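Local coordinates for adhesion G-protein coupled receptor G6 (Danio rerio, PDB 6V55) that probably works as an adhesion G protein-coupled receptor in myelination, with a large calcium-binding extracellular region that takes part in cell adhesion, at residues P729-W734 with N759-L764. Numbering follows the deposited sequence.
Sequences PQCVFW and NRTVCL. With NAG (2-acetamido-2-deoxy-beta-D-glucopyranose), chain M.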
loop_
_atom_site.group_PDB
_atom_site.type_symbol
_atom_site.label_atom_id
_atom_site.label_comp_id
_atom_site.label_asym_id
_atom_site.label_seq_id
_atom_site.Cartn_x
_atom_site.Cartn_y
_atom_site.Cartn_z
ATOM N N PRO A 729 -51.923 17.429 10.639
ATOM C CA PRO A 729 -51.461 16.483 9.627
ATOM C C PRO A 729 -52.442 16.335 8.478
ATOM O O PRO A 729 -53.661 16.432 8.636
ATOM C CB PRO A 729 -51.336 15.175 10.413
ATOM C CG PRO A 729 -52.374 15.278 11.479
ATOM C CD PRO A 729 -52.564 16.747 11.781
ATOM N N GLN A 730 -51.880 16.079 7.300
ATOM C CA GLN A 730 -52.648 15.729 6.108
ATOM C C GLN A 730 -52.197 14.340 5.660
ATOM O O GLN A 730 -51.029 14.147 5.303
ATOM C CB GLN A 730 -52.449 16.770 5.007
ATOM C CG GLN A 730 -53.472 16.727 3.893
ATOM C CD GLN A 730 -53.305 17.884 2.925
ATOM O OE1 GLN A 730 -52.860 17.698 1.786
ATOM N NE2 GLN A 730 -53.669 19.088 3.368
ATOM N N CYS A 731 -53.104 13.366 5.736
ATOM C CA CYS A 731 -52.823 12.020 5.254
ATOM C C CYS A 731 -52.791 12.031 3.734
ATOM O O CYS A 731 -53.748 12.479 3.096
ATOM C CB CYS A 731 -53.887 11.047 5.752
ATOM S SG CYS A 731 -53.808 10.659 7.495
ATOM N N VAL A 732 -51.698 11.546 3.145
ATOM C CA VAL A 732 -51.558 11.551 1.695
ATOM C C VAL A 732 -51.160 10.167 1.197
ATOM O O VAL A 732 -50.682 9.322 1.962
ATOM C CB VAL A 732 -50.551 12.623 1.225
ATOM C CG1 VAL A 732 -51.234 13.982 1.205
ATOM C CG2 VAL A 732 -49.334 12.650 2.140
ATOM N N PHE A 733 -51.423 9.917 -0.094
ATOM C CA PHE A 733 -50.875 8.765 -0.800
ATOM C C PHE A 733 -50.131 9.208 -2.057
ATOM O O PHE A 733 -50.443 10.246 -2.651
ATOM C CB PHE A 733 -51.946 7.689 -1.160
ATOM C CG PHE A 733 -52.792 8.033 -2.360
ATOM C CD1 PHE A 733 -53.868 8.910 -2.227
ATOM C CD2 PHE A 733 -52.540 7.462 -3.619
ATOM C CE1 PHE A 733 -54.653 9.239 -3.323
ATOM C CE2 PHE A 733 -53.314 7.806 -4.720
ATOM C CZ PHE A 733 -54.380 8.690 -4.567
ATOM N N TRP A 734 -49.159 8.401 -2.477
ATOM C CA TRP A 734 -48.316 8.748 -3.624
ATOM C C TRP A 734 -49.034 8.402 -4.926
ATOM O O TRP A 734 -49.165 7.224 -5.274
ATOM C CB TRP A 734 -46.966 8.036 -3.579
ATOM C CG TRP A 734 -46.009 8.604 -4.615
ATOM C CD1 TRP A 734 -45.677 8.063 -5.837
ATOM C CD2 TRP A 734 -45.298 9.849 -4.529
ATOM N NE1 TRP A 734 -44.793 8.894 -6.502
ATOM C CE2 TRP A 734 -44.553 9.995 -5.722
ATOM C CE3 TRP A 734 -45.220 10.856 -3.555
ATOM C CZ2 TRP A 734 -43.741 11.098 -5.959
ATOM C CZ3 TRP A 734 -44.411 11.951 -3.798
ATOM C CH2 TRP A 734 -43.684 12.064 -4.991
ATOM N N ASN A 759 -46.628 12.206 18.185
ATOM C CA ASN A 759 -45.652 11.205 17.769
ATOM C C ASN A 759 -46.075 10.411 16.540
ATOM O O ASN A 759 -45.218 10.044 15.728
ATOM C CB ASN A 759 -45.397 10.207 18.904
ATOM C CG ASN A 759 -44.667 10.814 20.078
ATOM O OD1 ASN A 759 -44.817 11.993 20.396
ATOM N ND2 ASN A 759 -43.859 9.989 20.730
ATOM N N ARG A 760 -47.365 10.114 16.402
ATOM C CA ARG A 760 -47.894 9.287 15.329
ATOM C C ARG A 760 -49.032 10.028 14.636
ATOM O O ARG A 760 -49.604 10.979 15.176
ATOM C CB ARG A 760 -48.408 7.947 15.872
ATOM C CG ARG A 760 -49.558 8.143 16.863
ATOM C CD ARG A 760 -50.524 6.980 16.920
ATOM N NE ARG A 760 -51.066 6.818 18.264
ATOM C CZ ARG A 760 -51.776 5.770 18.659
ATOM N NH1 ARG A 760 -52.031 4.782 17.811
ATOM N NH2 ARG A 760 -52.225 5.706 19.906
ATOM N N THR A 761 -49.347 9.601 13.415
ATOM C CA THR A 761 -50.595 9.983 12.768
ATOM C C THR A 761 -51.274 8.707 12.297
ATOM O O THR A 761 -50.605 7.808 11.777
ATOM C CB THR A 761 -50.357 10.958 11.605
ATOM O OG1 THR A 761 -49.673 12.110 12.101
ATOM C CG2 THR A 761 -51.682 11.437 10.977
ATOM N N VAL A 762 -52.584 8.606 12.538
ATOM C CA VAL A 762 -53.404 7.507 12.047
ATOM C C VAL A 762 -54.230 8.010 10.868
ATOM O O VAL A 762 -54.903 9.042 10.968
ATOM C CB VAL A 762 -54.300 6.949 13.167
ATOM C CG1 VAL A 762 -55.332 5.962 12.623
ATOM C CG2 VAL A 762 -53.445 6.281 14.232
ATOM N N CYS A 763 -54.154 7.299 9.745
ATOM C CA CYS A 763 -54.961 7.576 8.563
ATOM C C CYS A 763 -55.974 6.473 8.320
ATOM O O CYS A 763 -55.658 5.277 8.413
ATOM C CB CYS A 763 -54.110 7.687 7.305
ATOM S SG CYS A 763 -52.828 8.838 7.496
ATOM N N LEU A 764 -57.167 6.891 7.950
ATOM C CA LEU A 764 -58.188 6.017 7.400
ATOM C C LEU A 764 -58.278 6.380 5.922
ATOM O O LEU A 764 -58.750 7.468 5.576
ATOM C CB LEU A 764 -59.507 6.210 8.141
ATOM C CG LEU A 764 -59.374 6.282 9.673
ATOM C CD1 LEU A 764 -60.685 6.682 10.335
ATOM C CD2 LEU A 764 -58.833 4.975 10.269
HETATM C C1 NAG M . -43.061 10.312 21.892
HETATM C C2 NAG M . -41.778 11.140 21.672
HETATM C C3 NAG M . -40.993 11.245 22.990
HETATM C C4 NAG M . -41.872 11.751 24.135
HETATM C C5 NAG M . -43.177 10.949 24.240
HETATM C C6 NAG M . -44.156 11.526 25.239
HETATM C C7 NAG M . -40.722 11.159 19.436
HETATM C C8 NAG M . -39.804 10.428 18.499
HETATM N N2 NAG M . -40.937 10.573 20.624
HETATM O O3 NAG M . -39.880 12.112 22.799
HETATM O O4 NAG M . -41.171 11.625 25.369
HETATM O O5 NAG M . -43.853 10.912 22.970
HETATM O O6 NAG M . -45.463 10.996 25.057
HETATM O O7 NAG M . -41.253 12.228 19.128
#
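T761 OG1 is gripped by one hydrogen bond, to NE2 of H720. Its chi1 of -58° sets OG1 beside its own backbone N and CG2 anti to that N, so the hydroxyl, buried with its residue, is satisfied while the methyl meets P729. The two side chains cross obliquely: T761 CG2 lies 3.8 Å from P729 CB and 3.9 Å from P729 CG, a van der Waals touch of the methyl on both ring carbons. Two residues further along each segment, the C731–C763 disulfide carries the contact, its SG atoms 2.1 Å apart. In both cysteines SG stands beside the backbone N, anti to the carbonyl carbon, and chi3 of -87° gives a left-handed, nearly perpendicular bridge between CA atoms 5.9 Å apart. C731 SG also lies 4.0 Å from V762 O.

No hydrogen bond joins the segments. Strands 730-734 and 760-764 cross at 61° with axes 7.8 Å apart and belong to different sheets: the former pairs with 744-746 and with a strand of a bound peptide, a separate chain, while the latter lies between 714-719 and 750-752, where the C731 side chain also touches C750 and V752. At the far end, N759 ND2 is bonded to C1 of the sugar at 1.4 Å; N759, R760 and T761 form the Asn-X-Thr glycosylation sequon. Together with the C750–C765 bridge, this cross-sheet disulfide belongs to the cysteine-rich GPS motif, part of the GAIN domain of adhesion receptors.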